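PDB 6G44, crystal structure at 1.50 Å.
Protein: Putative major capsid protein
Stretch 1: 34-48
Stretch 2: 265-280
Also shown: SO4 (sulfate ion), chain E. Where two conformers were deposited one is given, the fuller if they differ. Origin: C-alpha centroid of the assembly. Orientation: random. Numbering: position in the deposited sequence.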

# COMPACT_ATOMS: atom_id res chain seq x y z
N ARG C 34 -25.73 -7.43 -14.29
CA ARG C 34 -25.37 -6.27 -13.48
C ARG C 34 -26.31 -5.10 -13.69
O ARG C 34 -26.75 -4.87 -14.80
CB ARG C 34 -23.94 -5.84 -13.84
CG ARG C 34 -23.36 -4.79 -12.91
CD ARG C 34 -21.94 -4.44 -13.34
NE ARG C 34 -21.02 -5.50 -12.96
CZ ARG C 34 -20.33 -5.58 -11.81
NH1 ARG C 34 -20.39 -4.63 -10.87
NH2 ARG C 34 -19.54 -6.62 -11.61
N ILE C 35 -26.58 -4.39 -12.60
CA ILE C 35 -27.16 -3.06 -12.67
C ILE C 35 -26.18 -2.16 -11.94
O ILE C 35 -25.42 -2.62 -11.10
CB ILE C 35 -28.58 -2.97 -12.06
CG1 ILE C 35 -28.60 -3.42 -10.60
CG2 ILE C 35 -29.56 -3.80 -12.88
CD1 ILE C 35 -29.90 -3.11 -9.86
N GLY C 36 -26.18 -0.87 -12.26
CA GLY C 36 -25.21 0.06 -11.67
C GLY C 36 -25.65 1.48 -11.81
O GLY C 36 -26.62 1.77 -12.50
N ILE C 37 -24.94 2.37 -11.15
CA ILE C 37 -25.25 3.80 -11.20
C ILE C 37 -24.66 4.34 -12.48
O ILE C 37 -23.46 4.22 -12.69
CB ILE C 37 -24.71 4.51 -9.97
CG1 ILE C 37 -25.39 3.94 -8.72
CG2 ILE C 37 -24.93 6.02 -10.11
CD1 ILE C 37 -24.99 4.60 -7.40
N PRO C 38 -25.47 4.91 -13.37
CA PRO C 38 -24.95 5.33 -14.66
C PRO C 38 -24.15 6.63 -14.67
O PRO C 38 -24.20 7.43 -13.71
CB PRO C 38 -26.19 5.49 -15.53
CG PRO C 38 -27.35 5.51 -14.62
CD PRO C 38 -26.94 5.09 -13.27
N TYR C 39 -23.45 6.83 -15.77
CA TYR C 39 -22.70 8.03 -16.06
C TYR C 39 -23.34 8.88 -17.17
O TYR C 39 -22.79 9.90 -17.54
CB TYR C 39 -21.25 7.67 -16.42
CG TYR C 39 -20.34 7.53 -15.22
CD1 TYR C 39 -20.40 6.43 -14.37
CD2 TYR C 39 -19.42 8.51 -14.96
CE1 TYR C 39 -19.53 6.35 -13.26
CE2 TYR C 39 -18.57 8.44 -13.89
CZ TYR C 39 -18.64 7.38 -13.05
OH TYR C 39 -17.72 7.45 -12.00
N SER C 40 -24.49 8.44 -17.66
CA SER C 40 -25.36 9.24 -18.50
C SER C 40 -26.14 10.24 -17.61
O SER C 40 -26.31 10.03 -16.42
CB SER C 40 -26.32 8.29 -19.23
OG SER C 40 -27.03 7.51 -18.31
N THR C 41 -26.65 11.31 -18.22
CA THR C 41 -27.28 12.42 -17.47
C THR C 41 -26.52 12.83 -16.17
O THR C 41 -27.13 13.13 -15.13
CB THR C 41 -28.78 12.21 -17.22
OG1 THR C 41 -29.04 11.15 -16.30
CG2 THR C 41 -29.52 11.92 -18.50
N PHE C 42 -25.20 12.90 -16.29
CA PHE C 42 -24.34 13.38 -15.21
C PHE C 42 -24.46 14.91 -15.26
O PHE C 42 -24.23 15.53 -16.30
CB PHE C 42 -22.91 12.92 -15.52
CG PHE C 42 -21.96 12.83 -14.33
CD1 PHE C 42 -21.89 13.81 -13.34
CD2 PHE C 42 -21.07 11.76 -14.25
CE1 PHE C 42 -20.99 13.71 -12.29
CE2 PHE C 42 -20.15 11.67 -13.21
CZ PHE C 42 -20.11 12.66 -12.22
N GLN C 43 -24.87 15.51 -14.15
CA GLN C 43 -25.17 16.95 -14.15
C GLN C 43 -23.93 17.79 -13.90
O GLN C 43 -23.14 17.50 -12.99
CB GLN C 43 -26.21 17.26 -13.07
CG GLN C 43 -27.51 16.47 -13.17
CD GLN C 43 -28.23 16.72 -14.47
OE1 GLN C 43 -28.65 17.85 -14.73
NE2 GLN C 43 -28.36 15.68 -15.31
N THR C 44 -23.77 18.84 -14.70
CA THR C 44 -22.83 19.91 -14.44
C THR C 44 -23.67 21.15 -14.16
O THR C 44 -24.35 21.66 -15.09
CB THR C 44 -21.88 20.13 -15.61
OG1 THR C 44 -21.02 18.98 -15.75
CG2 THR C 44 -20.98 21.35 -15.38
N ILE C 45 -23.66 21.61 -12.92
CA ILE C 45 -24.61 22.63 -12.45
C ILE C 45 -23.87 23.93 -12.22
O ILE C 45 -22.94 23.99 -11.42
CB ILE C 45 -25.30 22.19 -11.15
CG1 ILE C 45 -25.99 20.83 -11.40
CG2 ILE C 45 -26.31 23.22 -10.65
CD1 ILE C 45 -26.52 20.19 -10.17
N GLN C 46 -24.35 24.97 -12.89
CA GLN C 46 -23.79 26.31 -12.77
C GLN C 46 -24.40 26.99 -11.54
O GLN C 46 -25.51 26.69 -11.17
CB GLN C 46 -24.12 27.14 -14.02
CG GLN C 46 -23.80 26.46 -15.37
CD GLN C 46 -22.32 26.41 -15.66
OE1 GLN C 46 -21.61 27.39 -15.43
NE2 GLN C 46 -21.83 25.26 -16.19
N PRO C 47 -23.67 27.93 -10.93
CA PRO C 47 -24.27 28.69 -9.82
C PRO C 47 -25.34 29.67 -10.35
O PRO C 47 -25.41 29.92 -11.56
CB PRO C 47 -23.08 29.43 -9.23
CG PRO C 47 -22.08 29.47 -10.27
CD PRO C 47 -22.29 28.33 -11.19
N VAL C 48 -26.12 30.19 -9.43
CA VAL C 48 -27.26 31.06 -9.81
C VAL C 48 -26.81 32.39 -10.41
O VAL C 48 -27.59 33.01 -11.15
CB VAL C 48 -28.19 31.33 -8.65
CG1 VAL C 48 -28.85 30.04 -8.17
CG2 VAL C 48 -27.50 32.10 -7.53
S SO4 E . -25.35 12.37 -21.61
O1 SO4 E . -23.98 12.77 -21.30
O2 SO4 E . -26.25 12.87 -20.54
O3 SO4 E . -25.42 10.88 -21.75
O4 SO4 E . -25.74 12.95 -22.94
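Stretch 2 (265-280) KINMLVQNWVAPLEIG

How does stretch 2 run along stretch 1? Its strand 265-270 lies beside strand 43-45 in antiparallel fashion, the two N-to-C directions making an angle of 153° and the axes approaching to 4.6 Å. Gln 43 pairs with Val 270, where Gln 43 N donates to Val 270 O at 2.8 Å and Val 270 N returns a bond to Gln 43 O at 3.0 Å. Ile 45 and Met 268 repeat the pattern: Ile 45 N to Met 268 O is 2.8 Å, Met 268 N to Ile 45 O 2.9 Å. Thr 44 faces Leu 269 between them as a non-hydrogen-bonded pair.

What does Gln 271, the residue with most surface covered, do beyond the ladder? Its side chain reaches back along stretch 1. Gln 271 CG sits over a face of the Phe 42 ring, 3.8 Å from the ring centroid, and the amide goes on to donate from Gln 271 NE2 to Pro 38 O at 3.1 Å. One extended side chain thus serves an aromatic ring with its aliphatic part and a backbone carbonyl with its polar end.

Where does Ile 35 find its cover? Stretch 2 continues past the strands as an extended loop, Val 274 to Pro 276, to the short 3-10 segment 277-279, and Ile 35 CD1 packs 3.7 Å from Ile 279 CG2 and 4.1 Å from Pro 276 CG. These are apolar contacts.

Why does Trp 273 fit so closely? Its CA-to-CB bond points toward stretch 1, which lays aliphatic groups over one face of the indole: Ile 37 CG2 stands 3.5 Å from the centroid of the six-membered ring and Pro 38 CD 3.7 Å from that of the five-membered ring. Nearby, a water accepts from Asn 272 N at 3.2 Å, linking the stretches through its bond to Ser 40 O at 2.7 Å.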

# COMPACT_ATOMS: atom_id res chain seq x y z
N LYS C 265 -14.06 30.07 -11.73
CA LYS C 265 -15.31 29.43 -12.09
C LYS C 265 -15.52 28.22 -11.18
O LYS C 265 -14.54 27.62 -10.71
CB LYS C 265 -15.28 28.96 -13.53
CG LYS C 265 -15.14 30.09 -14.55
CD LYS C 265 -16.38 30.96 -14.60
CE LYS C 265 -16.30 32.05 -15.66
NZ LYS C 265 -17.43 33.02 -15.47
N ILE C 266 -16.77 27.90 -10.92
CA ILE C 266 -17.14 26.76 -10.09
C ILE C 266 -18.44 26.15 -10.59
O ILE C 266 -19.38 26.88 -10.93
CB ILE C 266 -17.20 27.14 -8.60
CG1 ILE C 266 -17.39 25.90 -7.70
CG2 ILE C 266 -18.26 28.21 -8.34
CD1 ILE C 266 -17.32 26.20 -6.22
N ASN C 267 -18.46 24.82 -10.69
CA ASN C 267 -19.66 24.06 -11.00
C ASN C 267 -19.81 22.93 -9.99
O ASN C 267 -18.81 22.47 -9.44
CB ASN C 267 -19.56 23.47 -12.41
CG ASN C 267 -19.55 24.54 -13.50
OD1 ASN C 267 -19.98 25.66 -13.28
ND2 ASN C 267 -19.10 24.17 -14.68
N MET C 268 -21.05 22.50 -9.76
CA MET C 268 -21.34 21.31 -8.93
C MET C 268 -21.65 20.18 -9.86
O MET C 268 -22.52 20.31 -10.72
CB MET C 268 -22.48 21.56 -7.97
CG MET C 268 -22.79 20.33 -7.12
SD MET C 268 -23.77 20.71 -5.66
CE MET C 268 -25.30 21.22 -6.42
N LEU C 269 -20.93 19.06 -9.72
CA LEU C 269 -21.05 17.91 -10.60
C LEU C 269 -21.61 16.76 -9.81
O LEU C 269 -21.06 16.41 -8.74
CB LEU C 269 -19.70 17.51 -11.17
CG LEU C 269 -19.15 18.32 -12.35
CD1 LEU C 269 -19.09 19.83 -12.13
CD2 LEU C 269 -17.79 17.83 -12.77
N VAL C 270 -22.71 16.17 -10.28
CA VAL C 270 -23.30 15.04 -9.59
C VAL C 270 -24.10 14.17 -10.55
O VAL C 270 -24.75 14.68 -11.47
CB VAL C 270 -24.19 15.51 -8.39
CG1 VAL C 270 -25.45 16.27 -8.88
CG2 VAL C 270 -24.52 14.39 -7.43
N GLN C 271 -24.06 12.86 -10.34
CA GLN C 271 -24.89 11.95 -11.09
C GLN C 271 -26.37 12.13 -10.77
O GLN C 271 -26.76 12.48 -9.67
CB GLN C 271 -24.45 10.51 -10.81
CG GLN C 271 -23.09 10.14 -11.42
CD GLN C 271 -22.43 8.99 -10.72
OE1 GLN C 271 -22.14 9.09 -9.53
NE2 GLN C 271 -22.20 7.87 -11.44
N ASN C 272 -27.20 11.87 -11.77
CA ASN C 272 -28.65 11.93 -11.62
C ASN C 272 -29.26 10.90 -12.56
O ASN C 272 -28.86 10.83 -13.71
CB ASN C 272 -29.19 13.33 -11.94
CG ASN C 272 -30.70 13.40 -11.78
OD1 ASN C 272 -31.44 13.34 -12.76
ND2 ASN C 272 -31.16 13.49 -10.57
N TRP C 273 -30.18 10.09 -12.05
CA TRP C 273 -30.70 8.98 -12.86
C TRP C 273 -32.00 8.46 -12.31
O TRP C 273 -32.37 8.72 -11.17
CB TRP C 273 -29.64 7.85 -12.98
CG TRP C 273 -29.43 7.08 -11.72
CD1 TRP C 273 -29.94 5.84 -11.44
CD2 TRP C 273 -28.66 7.46 -10.57
NE1 TRP C 273 -29.53 5.43 -10.20
CE2 TRP C 273 -28.76 6.42 -9.63
CE3 TRP C 273 -27.88 8.59 -10.24
CZ2 TRP C 273 -28.13 6.46 -8.38
CZ3 TRP C 273 -27.25 8.62 -8.99
CH2 TRP C 273 -27.40 7.58 -8.08
N VAL C 274 -32.71 7.70 -13.17
CA VAL C 274 -33.94 7.06 -12.80
C VAL C 274 -33.61 5.69 -12.24
O VAL C 274 -32.81 4.94 -12.82
CB VAL C 274 -34.84 6.94 -14.04
CG1 VAL C 274 -36.09 6.12 -13.74
CG2 VAL C 274 -35.21 8.32 -14.58
N ALA C 275 -34.26 5.38 -11.13
CA ALA C 275 -34.05 4.11 -10.44
C ALA C 275 -34.37 2.97 -11.40
O ALA C 275 -35.38 3.01 -12.11
CB ALA C 275 -34.92 4.04 -9.20
N PRO C 276 -33.49 1.96 -11.47
CA PRO C 276 -33.74 0.82 -12.36
C PRO C 276 -34.93 -0.03 -11.94
O PRO C 276 -35.30 -0.10 -10.75
CB PRO C 276 -32.43 0.03 -12.27
CG PRO C 276 -31.94 0.30 -10.89
CD PRO C 276 -32.28 1.75 -10.63
N LEU C 277 -35.58 -0.64 -12.92
CA LEU C 277 -36.75 -1.50 -12.66
C LEU C 277 -36.47 -2.58 -11.60
O LEU C 277 -37.29 -2.88 -10.73
CB LEU C 277 -37.15 -2.25 -13.94
CG LEU C 277 -37.91 -1.63 -15.11
CD1 LEU C 277 -37.96 -2.66 -16.23
CD2 LEU C 277 -39.32 -1.23 -14.67
N GLU C 278 -35.27 -3.14 -11.66
CA GLU C 278 -34.96 -4.32 -10.87
C GLU C 278 -34.85 -4.11 -9.37
O GLU C 278 -34.84 -5.09 -8.62
CB GLU C 278 -33.67 -4.95 -11.38
CG GLU C 278 -33.74 -5.41 -12.82
CD GLU C 278 -33.13 -4.45 -13.82
OE1 GLU C 278 -32.51 -4.92 -14.82
OE2 GLU C 278 -33.26 -3.21 -13.64
N ILE C 279 -34.75 -2.87 -8.89
CA ILE C 279 -34.70 -2.67 -7.44
C ILE C 279 -36.08 -2.55 -6.81
O ILE C 279 -36.18 -2.44 -5.59
CB ILE C 279 -33.75 -1.52 -7.01
CG1 ILE C 279 -34.19 -0.15 -7.52
CG2 ILE C 279 -32.32 -1.82 -7.45
CD1 ILE C 279 -33.48 0.99 -6.80
N GLY C 280 -37.13 -2.57 -7.62
CA GLY C 280 -38.49 -2.56 -7.09
C GLY C 280 -38.83 -1.27 -6.38
O GLY C 280 -38.37 -0.18 -6.78
O HOH W 1 -25.45 10.17 -13.84